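Local coordinates for TSSL1 (Pseudomonas aeruginosa, PDB 4B62), which probably binds peptidoglycan through this C-terminal OmpA-like module and so fixes the type VI secretion system to the cell wall, at residues 82-87 / 94-99; 131-136 / 142-147; 47-50 / 55-58; 109-114 / 119-124; 26-31 / 60-65. One frame throughout, in Å; residues are numbered along the deposited sequence.

Contact 1. Residues 82-87 / 94-99; sequences HSDNRP and PSNWKL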
# COMPACT_ATOMS: atom_id res chain seq x y z
N HIS A 82 -4.25 -6.31 0.74
CA HIS A 82 -4.17 -7.66 1.27
C HIS A 82 -4.60 -7.67 2.73
O HIS A 82 -4.38 -6.70 3.46
CB HIS A 82 -2.74 -8.18 1.19
CG HIS A 82 -2.18 -8.10 -0.18
ND1 HIS A 82 -2.18 -9.16 -1.06
CD2 HIS A 82 -1.63 -7.05 -0.85
CE1 HIS A 82 -1.66 -8.76 -2.20
NE2 HIS A 82 -1.32 -7.49 -2.11
N SER A 83 -5.23 -8.78 3.12
CA SER A 83 -5.65 -9.03 4.48
C SER A 83 -4.88 -10.21 5.04
O SER A 83 -4.16 -10.92 4.32
CB SER A 83 -7.14 -9.36 4.54
OG SER A 83 -7.42 -10.57 3.86
N ASP A 84 -5.06 -10.44 6.33
CA ASP A 84 -4.72 -11.71 6.95
C ASP A 84 -5.93 -12.65 6.74
O ASP A 84 -6.80 -12.35 5.93
CB ASP A 84 -4.34 -11.50 8.43
CG ASP A 84 -5.44 -10.85 9.22
OD1 ASP A 84 -6.62 -10.95 8.82
OD2 ASP A 84 -5.10 -10.23 10.25
N ASN A 85 -6.00 -13.76 7.47
CA ASN A 85 -7.16 -14.67 7.39
C ASN A 85 -8.06 -14.62 8.63
O ASN A 85 -8.82 -15.57 8.89
CB ASN A 85 -6.68 -16.10 7.13
CG ASN A 85 -5.97 -16.70 8.32
OD1 ASN A 85 -5.64 -16.00 9.28
ND2 ASN A 85 -5.73 -18.00 8.26
N ARG A 86 -8.01 -13.50 9.34
CA ARG A 86 -8.72 -13.31 10.61
C ARG A 86 -9.53 -12.03 10.53
O ARG A 86 -9.13 -11.00 11.07
CB ARG A 86 -7.75 -13.19 11.79
CG ARG A 86 -6.66 -14.24 11.84
CD ARG A 86 -7.17 -15.66 11.97
NE ARG A 86 -6.03 -16.59 12.05
CZ ARG A 86 -5.48 -17.05 13.17
NH1 ARG A 86 -5.92 -16.68 14.37
NH2 ARG A 86 -4.45 -17.89 13.09
N PRO A 87 -10.68 -12.08 9.84
CA PRO A 87 -11.46 -10.86 9.63
C PRO A 87 -12.00 -10.22 10.91
O PRO A 87 -12.40 -10.93 11.84
CB PRO A 87 -12.62 -11.33 8.76
CG PRO A 87 -12.77 -12.76 9.12
CD PRO A 87 -11.37 -13.26 9.32
N PRO A 94 -17.70 -5.81 5.50
CA PRO A 94 -18.23 -7.08 6.01
C PRO A 94 -17.34 -8.31 5.80
O PRO A 94 -17.68 -9.40 6.28
CB PRO A 94 -19.55 -7.24 5.26
CG PRO A 94 -19.42 -6.39 4.05
CD PRO A 94 -18.55 -5.24 4.44
N SER A 95 -16.22 -8.14 5.11
CA SER A 95 -15.27 -9.21 4.87
C SER A 95 -13.86 -8.64 4.80
O SER A 95 -13.64 -7.42 4.58
CB SER A 95 -15.57 -9.93 3.54
OG SER A 95 -15.37 -9.06 2.43
N ASN A 96 -12.89 -9.54 4.96
CA ASN A 96 -11.51 -9.18 4.71
C ASN A 96 -11.30 -8.79 3.24
O ASN A 96 -10.50 -7.92 2.95
CB ASN A 96 -10.56 -10.32 5.11
CG ASN A 96 -9.79 -10.04 6.40
OD1 ASN A 96 -9.67 -8.89 6.84
ND2 ASN A 96 -9.22 -11.09 6.99
N TRP A 97 -12.03 -9.43 2.32
CA TRP A 97 -11.95 -9.04 0.93
C TRP A 97 -12.31 -7.57 0.75
O TRP A 97 -11.56 -6.79 0.16
CB TRP A 97 -12.81 -9.91 -0.00
CG TRP A 97 -12.74 -9.37 -1.35
CD1 TRP A 97 -11.72 -9.55 -2.25
CD2 TRP A 97 -13.64 -8.43 -1.94
NE1 TRP A 97 -11.94 -8.79 -3.36
CE2 TRP A 97 -13.12 -8.12 -3.22
CE3 TRP A 97 -14.86 -7.87 -1.55
CZ2 TRP A 97 -13.77 -7.23 -4.09
CZ3 TRP A 97 -15.50 -6.99 -2.43
CH2 TRP A 97 -14.95 -6.68 -3.68
N LYS A 98 -13.45 -7.17 1.32
CA LYS A 98 -13.90 -5.81 1.13
C LYS A 98 -12.94 -4.82 1.78
O LYS A 98 -12.64 -3.78 1.20
CB LYS A 98 -15.31 -5.61 1.65
CG LYS A 98 -15.88 -4.24 1.27
CD LYS A 98 -16.13 -4.12 -0.23
CE LYS A 98 -16.36 -2.69 -0.70
NZ LYS A 98 -17.66 -2.17 -0.22
N LEU A 99 -12.44 -5.15 2.97
CA LEU A 99 -11.46 -4.28 3.60
C LEU A 99 -10.20 -4.13 2.73
O LEU A 99 -9.66 -3.02 2.57
CB LEU A 99 -11.09 -4.79 4.99
CG LEU A 99 -10.15 -3.89 5.79
CD1 LEU A 99 -10.77 -2.53 6.08
CD2 LEU A 99 -9.72 -4.62 7.07
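N96 ND2 lies only 2.9 Å from D84 O, yet the angle is too poor for a hydrogen bond. Its hydrogen bond goes to the side chain of the same aspartate. ND2 donates to D84 OD1 over 3.2 Å, at 149°, and meets that oxygen nearly along its C-O axis. The carboxylate and amide planes stand 61° apart. OD1 takes a second donor, the backbone N of R86, which comes from above the carboxylate plane and closes an Asx turn. The other oxygen, D84 OD2, forms a salt bridge with R145, so both ends of the carboxylate are held. This joins the loop after strand 77-82 of the OmpA-like domain to the first turn of helix 96-115. S95 is the N-cap of that helix, and its OG accepts from K98 N at 2.9 Å. S83 packs closely on N96, with S83 CB 3.3 Å from N96 CG. Its chi1 of 65° sets OG between the backbone N and carbonyl carbon, where it donates to D84 O on an in-plane lone pair. P87 lies against the same amide, its CB 3.8 Å from N96 ND2.

Contact 2. Residues 131-136 / 142-147; sequences PVATNA and ARNRRV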
# COMPACT_ATOMS: atom_id res chain seq x y z
N PRO A 131 -0.54 -14.23 0.69
CA PRO A 131 0.26 -13.96 1.88
C PRO A 131 1.75 -13.86 1.60
O PRO A 131 2.26 -14.52 0.68
CB PRO A 131 0.00 -15.17 2.76
CG PRO A 131 -0.32 -16.26 1.80
CD PRO A 131 -1.10 -15.60 0.70
N VAL A 132 2.45 -13.08 2.41
CA VAL A 132 3.91 -13.01 2.43
C VAL A 132 4.52 -13.57 3.73
O VAL A 132 5.73 -13.64 3.87
CB VAL A 132 4.44 -11.58 2.18
CG1 VAL A 132 4.17 -11.18 0.74
CG2 VAL A 132 3.84 -10.57 3.14
N ALA A 133 3.63 -13.95 4.64
CA ALA A 133 3.99 -14.44 5.96
C ALA A 133 2.96 -15.45 6.41
O ALA A 133 1.89 -15.58 5.83
CB ALA A 133 4.00 -13.27 6.93
N THR A 134 3.29 -16.18 7.46
CA THR A 134 2.27 -16.98 8.14
C THR A 134 1.15 -16.13 8.74
O THR A 134 1.39 -15.00 9.19
CB THR A 134 2.88 -17.86 9.25
OG1 THR A 134 1.87 -18.71 9.81
CG2 THR A 134 3.52 -17.02 10.35
N ASN A 135 -0.06 -16.67 8.73
CA ASN A 135 -1.17 -16.12 9.51
C ASN A 135 -1.28 -16.75 10.90
O ASN A 135 -2.22 -16.44 11.65
CB ASN A 135 -2.49 -16.25 8.76
CG ASN A 135 -2.61 -15.25 7.63
OD1 ASN A 135 -2.49 -14.05 7.85
ND2 ASN A 135 -2.85 -15.73 6.41
N ALA A 136 -0.33 -17.62 11.26
CA ALA A 136 -0.39 -18.35 12.51
C ALA A 136 0.23 -17.61 13.69
O ALA A 136 0.31 -18.18 14.78
CB ALA A 136 0.26 -19.71 12.35
N ALA A 142 0.09 -9.30 10.83
CA ALA A 142 0.35 -7.88 10.64
C ALA A 142 1.19 -7.61 9.39
O ALA A 142 1.03 -6.57 8.77
CB ALA A 142 1.01 -7.28 11.87
N ARG A 143 2.07 -8.55 9.02
CA ARG A 143 2.82 -8.42 7.76
C ARG A 143 1.91 -8.70 6.53
O ARG A 143 2.11 -8.09 5.47
CB ARG A 143 4.03 -9.36 7.74
CG ARG A 143 5.13 -8.86 8.64
CD ARG A 143 6.43 -9.59 8.51
NE ARG A 143 6.41 -10.83 9.26
CZ ARG A 143 6.75 -12.03 8.78
NH1 ARG A 143 7.16 -12.16 7.52
NH2 ARG A 143 6.69 -13.10 9.56
N ASN A 144 0.93 -9.58 6.67
CA ASN A 144 0.03 -9.89 5.55
C ASN A 144 -0.94 -8.78 5.24
O ASN A 144 -1.23 -8.51 4.07
CB ASN A 144 -0.72 -11.19 5.77
CG ASN A 144 0.16 -12.41 5.57
OD1 ASN A 144 1.13 -12.34 4.82
ND2 ASN A 144 -0.15 -13.51 6.25
N ARG A 145 -1.44 -8.11 6.29
CA ARG A 145 -2.30 -6.94 6.12
C ARG A 145 -1.44 -5.80 5.60
O ARG A 145 -0.60 -5.27 6.33
CB ARG A 145 -2.96 -6.52 7.44
CG ARG A 145 -3.82 -7.56 8.11
CD ARG A 145 -4.63 -7.01 9.26
NE ARG A 145 -3.83 -6.35 10.29
CZ ARG A 145 -3.28 -6.96 11.34
NH1 ARG A 145 -3.42 -8.25 11.53
NH2 ARG A 145 -2.58 -6.24 12.20
N ARG A 146 -1.60 -5.44 4.33
CA ARG A 146 -0.65 -4.54 3.69
C ARG A 146 -1.22 -4.03 2.38
O ARG A 146 -2.18 -4.60 1.83
CB ARG A 146 0.66 -5.28 3.40
CG ARG A 146 0.57 -6.25 2.23
CD ARG A 146 1.71 -7.25 2.22
NE ARG A 146 1.74 -8.03 1.00
CZ ARG A 146 1.03 -9.14 0.76
NH1 ARG A 146 0.24 -9.69 1.68
NH2 ARG A 146 1.17 -9.72 -0.43
N VAL A 147 -0.60 -2.97 1.88
CA VAL A 147 -0.73 -2.61 0.48
C VAL A 147 0.64 -2.76 -0.19
O VAL A 147 1.68 -2.56 0.44
CB VAL A 147 -1.30 -1.18 0.25
CG1 VAL A 147 -2.72 -1.10 0.78
CG2 VAL A 147 -0.42 -0.11 0.87
O HOH W 1 6.18 -15.80 8.26
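N144 turns its CG away from its own carbonyl carbon and beside its backbone N (chi1 -75°), which carries the amide across to the loop 131-136. N135 has the same chi1 of -75°, and this brings its OD1 to N144. Four hydrogen bonds then hold the N144 amide. Its OD1 accepts from V132 N at 2.8 Å and from A133 N at 3.0 Å. Its ND2 donates to A133 O and to N135 OD1, each over 2.9 Å. The two acceptors lie close to the N144 amide plane, but ND2 sits above the carbonyl plane of each. With two bonds at each end, the rotation of the buried amide is fixed. N144 is the last residue of helix 138-144, just before strand 146-152, so in this OmpA-like domain it ties the loop leading into the helix to the helix end. Two arginines pack on the loop beside it. A133 CB lies over one face of the R143 guanidinium, 3.4 Å from NH1. R143 NH2 is salt-bridged to E139, and a water links it to T134 N. V132 CG1 rests over one face of the R146 guanidinium, 3.5 Å from NH2. R146 reaches there on an extended chain. Its NH1 donates to N144 O, its NH2 to E130 O, and its NE pairs with E148.

Contact 3. Residues 47-50 / 55-58; sequences LFAS and VRDE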
# COMPACT_ATOMS: atom_id res chain seq x y z
N LEU A 47 -0.77 2.80 8.17
CA LEU A 47 -1.69 3.71 7.48
C LEU A 47 -3.06 3.83 8.10
O LEU A 47 -3.61 4.93 8.15
CB LEU A 47 -1.86 3.25 6.03
CG LEU A 47 -0.60 3.40 5.17
CD1 LEU A 47 -0.83 2.68 3.85
CD2 LEU A 47 -0.20 4.86 4.93
N PHE A 48 -3.62 2.70 8.54
CA PHE A 48 -5.03 2.59 8.87
C PHE A 48 -5.21 2.14 10.32
O PHE A 48 -4.43 1.32 10.81
CB PHE A 48 -5.72 1.50 8.02
CG PHE A 48 -5.44 1.57 6.53
CD1 PHE A 48 -6.02 2.53 5.73
CD2 PHE A 48 -4.57 0.65 5.94
CE1 PHE A 48 -5.75 2.59 4.38
CE2 PHE A 48 -4.30 0.71 4.59
CZ PHE A 48 -4.90 1.68 3.82
N ALA A 49 -6.26 2.61 10.97
CA ALA A 49 -6.68 2.00 12.23
C ALA A 49 -7.17 0.58 11.94
O ALA A 49 -7.52 0.23 10.79
CB ALA A 49 -7.78 2.81 12.90
N SER A 50 -7.15 -0.25 12.97
CA SER A 50 -7.64 -1.61 12.88
C SER A 50 -9.02 -1.63 12.24
O SER A 50 -9.90 -0.84 12.59
CB SER A 50 -7.68 -2.24 14.27
OG SER A 50 -8.05 -3.60 14.19
N VAL A 55 -7.02 6.44 5.86
CA VAL A 55 -5.64 6.70 6.25
C VAL A 55 -5.69 7.73 7.38
O VAL A 55 -6.17 8.84 7.19
CB VAL A 55 -4.74 7.17 5.11
CG1 VAL A 55 -3.31 7.42 5.59
CG2 VAL A 55 -4.74 6.15 3.98
N ARG A 56 -5.17 7.35 8.53
CA ARG A 56 -5.20 8.22 9.71
C ARG A 56 -4.51 9.55 9.40
O ARG A 56 -3.50 9.55 8.72
CB ARG A 56 -4.53 7.55 10.92
CG ARG A 56 -4.92 6.10 11.13
CD ARG A 56 -4.69 5.65 12.56
NE ARG A 56 -5.77 6.05 13.44
CZ ARG A 56 -5.78 5.85 14.76
NH1 ARG A 56 -4.74 5.30 15.37
NH2 ARG A 56 -6.81 6.24 15.48
N ASP A 57 -5.04 10.67 9.91
CA ASP A 57 -4.42 11.96 9.63
C ASP A 57 -2.93 11.93 9.93
O ASP A 57 -2.11 12.42 9.16
CB ASP A 57 -5.05 13.07 10.47
CG ASP A 57 -6.40 13.52 9.97
OD1 ASP A 57 -7.08 12.81 9.21
OD2 ASP A 57 -6.79 14.62 10.37
N GLU A 58 -2.58 11.32 11.06
CA GLU A 58 -1.20 11.31 11.53
C GLU A 58 -0.23 10.55 10.62
O GLU A 58 0.99 10.78 10.67
CB GLU A 58 -1.10 10.79 12.97
CG GLU A 58 -1.69 9.41 13.23
CD GLU A 58 -3.14 9.42 13.70
OE1 GLU A 58 -3.95 10.21 13.15
OE2 GLU A 58 -3.46 8.63 14.62
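This contact lies within the long loop between strand 37-43 and helix 60-72 of the OmpA-like domain. Two pieces of that loop, 47-50 and 55-58, pass close to each other. F48 and V55 have the nearest CA atoms, 4.9 Å apart. One backbone hydrogen bond joins the pieces. R56 N donates to L47 O over 2.9 Å at 159°, end-on to the carbonyl. The same oxygen receives a CA-H...O contact from V55, with V55 CA 3.3 Å away. V55 then splits its two methyl groups between two neighbours. CG1 is anti to the backbone N (chi1 -180°) and lies beside L47, whose CD2 is 4.1 Å away. The L47 and V55 side chains run side by side and point the same way. CG2 reaches the F48 ring at CE1, 3.7 Å away, and the two side chains cross at a slant. L47 CB sits over the centre of one face of that ring. These three apolar residues face inward, L47 onto L62 and L63, F48 onto V107, V55 onto L63 and L110. On the exposed side R56 folds back along A49, with R56 CG 3.7 Å from A49 N. The chain bends at chi3 (81°), which places one face of the guanidinium over A49 CB. E58 OE2 lies over the opposite face, in a long salt bridge that rests on charge alone. The arrangement is that of a connecting loop folded over the start of helix 60-72 and the side of helix 96-115, with apolar side chains against the helices and polar ones outside.

Contact 4. Residues 109-114 / 119-124; sequences DLLGAT and GRFTAE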
# COMPACT_ATOMS: atom_id res chain seq x y z
N ASP A 109 -6.77 6.44 -4.46
CA ASP A 109 -7.54 7.70 -4.56
C ASP A 109 -6.72 8.87 -4.00
O ASP A 109 -6.65 9.94 -4.61
CB ASP A 109 -8.85 7.59 -3.78
CG ASP A 109 -9.90 6.73 -4.47
OD1 ASP A 109 -9.70 6.31 -5.64
OD2 ASP A 109 -10.94 6.47 -3.83
N LEU A 110 -6.09 8.65 -2.86
CA LEU A 110 -5.32 9.72 -2.22
C LEU A 110 -4.10 10.10 -3.06
O LEU A 110 -3.79 11.29 -3.24
CB LEU A 110 -4.88 9.29 -0.81
CG LEU A 110 -6.00 9.23 0.22
CD1 LEU A 110 -5.54 8.48 1.46
CD2 LEU A 110 -6.47 10.63 0.58
N LEU A 111 -3.42 9.09 -3.60
CA LEU A 111 -2.25 9.35 -4.43
C LEU A 111 -2.64 10.04 -5.73
O LEU A 111 -1.96 10.97 -6.17
CB LEU A 111 -1.48 8.06 -4.71
CG LEU A 111 -0.78 7.42 -3.50
CD1 LEU A 111 -0.16 6.10 -3.92
CD2 LEU A 111 0.26 8.33 -2.88
N GLY A 112 -3.73 9.59 -6.34
CA GLY A 112 -4.25 10.24 -7.55
C GLY A 112 -4.61 11.70 -7.32
O GLY A 112 -4.32 12.56 -8.15
N ALA A 113 -5.24 11.99 -6.19
CA ALA A 113 -5.66 13.37 -5.90
C ALA A 113 -4.46 14.29 -5.66
O ALA A 113 -4.45 15.44 -6.08
CB ALA A 113 -6.61 13.41 -4.72
N THR A 114 -3.43 13.77 -4.99
CA THR A 114 -2.24 14.55 -4.67
C THR A 114 -1.35 14.77 -5.89
O THR A 114 -0.86 15.87 -6.10
CB THR A 114 -1.49 13.90 -3.50
OG1 THR A 114 -2.30 14.04 -2.34
CG2 THR A 114 -0.12 14.54 -3.25
N GLY A 119 -6.30 8.54 -13.61
CA GLY A 119 -6.20 7.32 -14.42
C GLY A 119 -4.87 6.60 -14.25
O GLY A 119 -4.71 5.46 -14.70
N ARG A 120 -3.93 7.27 -13.59
CA ARG A 120 -2.61 6.72 -13.32
C ARG A 120 -2.60 5.62 -12.28
O ARG A 120 -1.71 4.79 -12.28
CB ARG A 120 -1.68 7.84 -12.88
CG ARG A 120 -0.27 7.43 -12.54
CD ARG A 120 0.62 8.62 -12.27
NE ARG A 120 1.97 8.16 -12.00
CZ ARG A 120 2.92 8.86 -11.39
NH1 ARG A 120 2.71 10.11 -10.98
NH2 ARG A 120 4.10 8.28 -11.18
N PHE A 121 -3.58 5.64 -11.37
CA PHE A 121 -3.62 4.71 -10.23
C PHE A 121 -4.83 3.82 -10.33
O PHE A 121 -5.95 4.31 -10.52
CB PHE A 121 -3.71 5.49 -8.90
CG PHE A 121 -2.53 6.36 -8.66
CD1 PHE A 121 -2.46 7.62 -9.23
CD2 PHE A 121 -1.46 5.92 -7.91
CE1 PHE A 121 -1.35 8.41 -9.07
CE2 PHE A 121 -0.34 6.71 -7.73
CZ PHE A 121 -0.29 7.96 -8.30
N THR A 122 -4.62 2.52 -10.20
CA THR A 122 -5.72 1.61 -10.04
C THR A 122 -5.46 0.73 -8.84
O THR A 122 -4.31 0.65 -8.35
CB THR A 122 -5.96 0.74 -11.28
OG1 THR A 122 -4.84 -0.11 -11.50
CG2 THR A 122 -6.20 1.62 -12.51
N ALA A 123 -6.52 0.10 -8.38
CA ALA A 123 -6.50 -0.68 -7.15
C ALA A 123 -7.22 -2.00 -7.28
O ALA A 123 -8.21 -2.12 -8.00
CB ALA A 123 -7.15 0.12 -6.03
N GLU A 124 -6.72 -3.00 -6.55
CA GLU A 124 -7.38 -4.30 -6.46
C GLU A 124 -7.20 -4.89 -5.08
O GLU A 124 -6.12 -4.89 -4.51
CB GLU A 124 -6.84 -5.26 -7.52
CG GLU A 124 -7.57 -6.61 -7.59
CD GLU A 124 -6.76 -7.71 -8.28
OE1 GLU A 124 -5.76 -7.40 -8.95
OE2 GLU A 124 -7.07 -8.89 -8.09
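F121, L111 and G112 make this contact. F121 has the most surface buried, and the two helix residues share one face of its ring. L111 CB sits over that face, 3.9 Å from the ring centroid and 26° off the normal, a CH-pi contact. Its nearest ring atom is F121 CE2, at 3.5 Å. L111 CD1 adds a second touch on CE2, at 3.9 Å. The side chains of L111 and F121 cross at about a right angle. G112 takes the other part of the same face. G112 CA lies 3.6 Å from F121 CD1, and G112 N is 3.7 Å above the ring plane, offset toward the rim. At G112 the ring lies directly against the helix backbone. F121 gets there with its CG beside the backbone N and anti to the carbonyl carbon (chi1 -62°); chi2 of 83° then turns the ring flat to the helix. No hydrogen bond crosses between 109-114 and 119-124; the contact is van der Waals packing with one CH-pi contact. On the same helix F121 also touches A108 and T115. L70 of helix 60-72 and V77 of the neighbouring strand are further neighbours of the ring. L111 CD2 reaches on to the backbone of L63. The strand of F121 is at one edge of the sheet and pairs in parallel with strand 77-82. Helix 96-115 connects the two strands in the chain and packs on the sheet. Together they form a beta-alpha-beta unit of strand 77-82, helix 96-115 and strand 121-125, and here F121 of the second strand packs on the helix.

Contact 5. Residues 26-31 / 60-65; sequences AQRVAV and QPLLLR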
# COMPACT_ATOMS: atom_id res chain seq x y z
N ALA A 26 13.41 3.33 9.18
CA ALA A 26 12.44 3.21 10.27
C ALA A 26 11.55 1.96 10.16
O ALA A 26 10.76 1.67 11.07
CB ALA A 26 11.55 4.44 10.31
N GLN A 27 11.67 1.24 9.04
CA GLN A 27 10.90 0.03 8.75
C GLN A 27 9.39 0.32 8.60
O GLN A 27 8.56 -0.57 8.83
CB GLN A 27 11.21 -1.10 9.74
CG GLN A 27 12.65 -1.58 9.66
CD GLN A 27 12.90 -2.86 10.44
OE1 GLN A 27 12.78 -2.86 11.65
NE2 GLN A 27 13.25 -3.94 9.74
N ARG A 28 9.07 1.55 8.20
CA ARG A 28 7.69 1.92 7.84
C ARG A 28 7.29 1.39 6.47
O ARG A 28 6.11 1.18 6.21
CB ARG A 28 7.50 3.44 7.86
CG ARG A 28 7.71 4.09 9.23
CD ARG A 28 6.90 5.36 9.38
NE ARG A 28 5.47 5.06 9.45
CZ ARG A 28 4.48 5.95 9.48
NH1 ARG A 28 4.71 7.28 9.45
NH2 ARG A 28 3.25 5.47 9.53
N VAL A 29 8.26 1.25 5.57
CA VAL A 29 8.03 0.65 4.26
C VAL A 29 9.20 -0.24 3.91
O VAL A 29 10.27 -0.14 4.51
CB VAL A 29 7.87 1.70 3.13
CG1 VAL A 29 6.87 2.78 3.52
CG2 VAL A 29 9.21 2.33 2.74
N ALA A 30 8.97 -1.11 2.93
CA ALA A 30 10.05 -1.82 2.26
C ALA A 30 9.90 -1.59 0.77
O ALA A 30 8.79 -1.49 0.25
CB ALA A 30 10.01 -3.30 2.60
N VAL A 31 11.03 -1.49 0.07
CA VAL A 31 11.02 -1.15 -1.34
C VAL A 31 11.86 -2.15 -2.11
O VAL A 31 13.02 -2.39 -1.77
CB VAL A 31 11.56 0.27 -1.60
CG1 VAL A 31 11.54 0.62 -3.09
CG2 VAL A 31 10.75 1.30 -0.81
N GLN A 60 -0.90 10.21 7.11
CA GLN A 60 -0.94 10.77 5.77
C GLN A 60 0.42 11.25 5.24
O GLN A 60 0.68 11.11 4.05
CB GLN A 60 -2.02 11.83 5.64
CG GLN A 60 -3.37 11.15 5.62
CD GLN A 60 -4.53 12.09 5.48
OE1 GLN A 60 -4.38 13.23 5.06
NE2 GLN A 60 -5.71 11.60 5.82
N PRO A 61 1.29 11.78 6.12
CA PRO A 61 2.58 12.20 5.57
C PRO A 61 3.39 11.06 4.94
O PRO A 61 4.16 11.30 4.02
CB PRO A 61 3.29 12.79 6.78
CG PRO A 61 2.18 13.31 7.64
CD PRO A 61 1.10 12.27 7.50
N LEU A 62 3.21 9.83 5.41
CA LEU A 62 3.88 8.69 4.78
C LEU A 62 3.44 8.55 3.32
O LEU A 62 4.28 8.41 2.41
CB LEU A 62 3.62 7.40 5.55
CG LEU A 62 4.11 6.09 4.92
CD1 LEU A 62 5.62 6.15 4.65
CD2 LEU A 62 3.77 4.89 5.80
N LEU A 63 2.14 8.61 3.07
CA LEU A 63 1.65 8.55 1.69
C LEU A 63 2.06 9.78 0.91
O LEU A 63 2.29 9.71 -0.29
CB LEU A 63 0.15 8.36 1.63
CG LEU A 63 -0.36 6.96 1.91
CD1 LEU A 63 -1.84 6.90 1.61
CD2 LEU A 63 0.37 5.90 1.07
N LEU A 64 2.15 10.93 1.57
CA LEU A 64 2.65 12.13 0.89
C LEU A 64 4.08 11.94 0.37
O LEU A 64 4.40 12.34 -0.74
CB LEU A 64 2.55 13.35 1.80
CG LEU A 64 2.94 14.68 1.16
CD1 LEU A 64 2.11 14.98 -0.07
CD2 LEU A 64 2.77 15.76 2.22
N ARG A 65 4.94 11.30 1.17
CA ARG A 65 6.32 11.02 0.72
C ARG A 65 6.33 10.09 -0.48
O ARG A 65 7.19 10.23 -1.38
CB ARG A 65 7.15 10.46 1.86
CG ARG A 65 7.35 11.47 2.97
CD ARG A 65 8.36 11.03 3.99
NE ARG A 65 7.88 9.97 4.86
CZ ARG A 65 7.15 10.15 5.95
NH1 ARG A 65 6.70 11.37 6.28
NH2 ARG A 65 6.83 9.11 6.71
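The backbones stay apart here, with the nearest CA atoms, R28 and L62, 8.3 Å from each other, and side chains bridge the distance. L62 has the largest share of the contact. Its CG is anti to the backbone N (chi1 173°), which sends the two methyl groups out from helix 60-72 toward the other segment. In the R28 conformer described, one of two, CD2 lies over one face of the R28 guanidinium, 3.8 Å from NH2. CD1 meets V29 CG1, also at 3.8 Å. R28 and V29 run antiparallel to the L62 side chain as they pass it. The 26-31 segment enters strand 30-33, an edge of the sheet, just after helix 21-25. That helix ends in a Schellman motif at Q27, whose phi is positive. The next two residues, R28 and V29, join the end of the helix and the start of the edge strand to helix 60-72, which packs on the sheet. V29 also touches V40 and I42 of the adjacent strand, and L62 touches I42. R65 stands one turn along the helix from L62. In the same conformer its NH2 comes within 3.9 Å of R28 NH1, a tentative approach at the edge of the R65 guanidinium. Acidic neighbours probably offset these like charges: R28 NE is salt-bridged to E46 and R65 NE to D23. P61 O lies over one face of the R65 guanidinium, within the same helix.

Contact 3 is the most buried of the five, while contacts 1, 2, 4 and 5 are only partly buried. Contacts 1 and 2 lie on the same side of the chain's centre and use polar chemistry: an asparagine amide meets a loop in each, by one hydrogen bond in contact 1 and four in contact 2. They touch through the D84-R145 salt bridge. Contacts 3, 4 and 5 are mainly apolar and meet around helices 60-72 and 96-115: V55 packs on L110, L47 on L62 and L63. Contact 3 is nested within the loop closed by contact 5. Contacts 1 and 4 share helix 96-115, with centres about 21 Å apart. Contact 5 mixes a leucine and a valine with the R28 guanidinium.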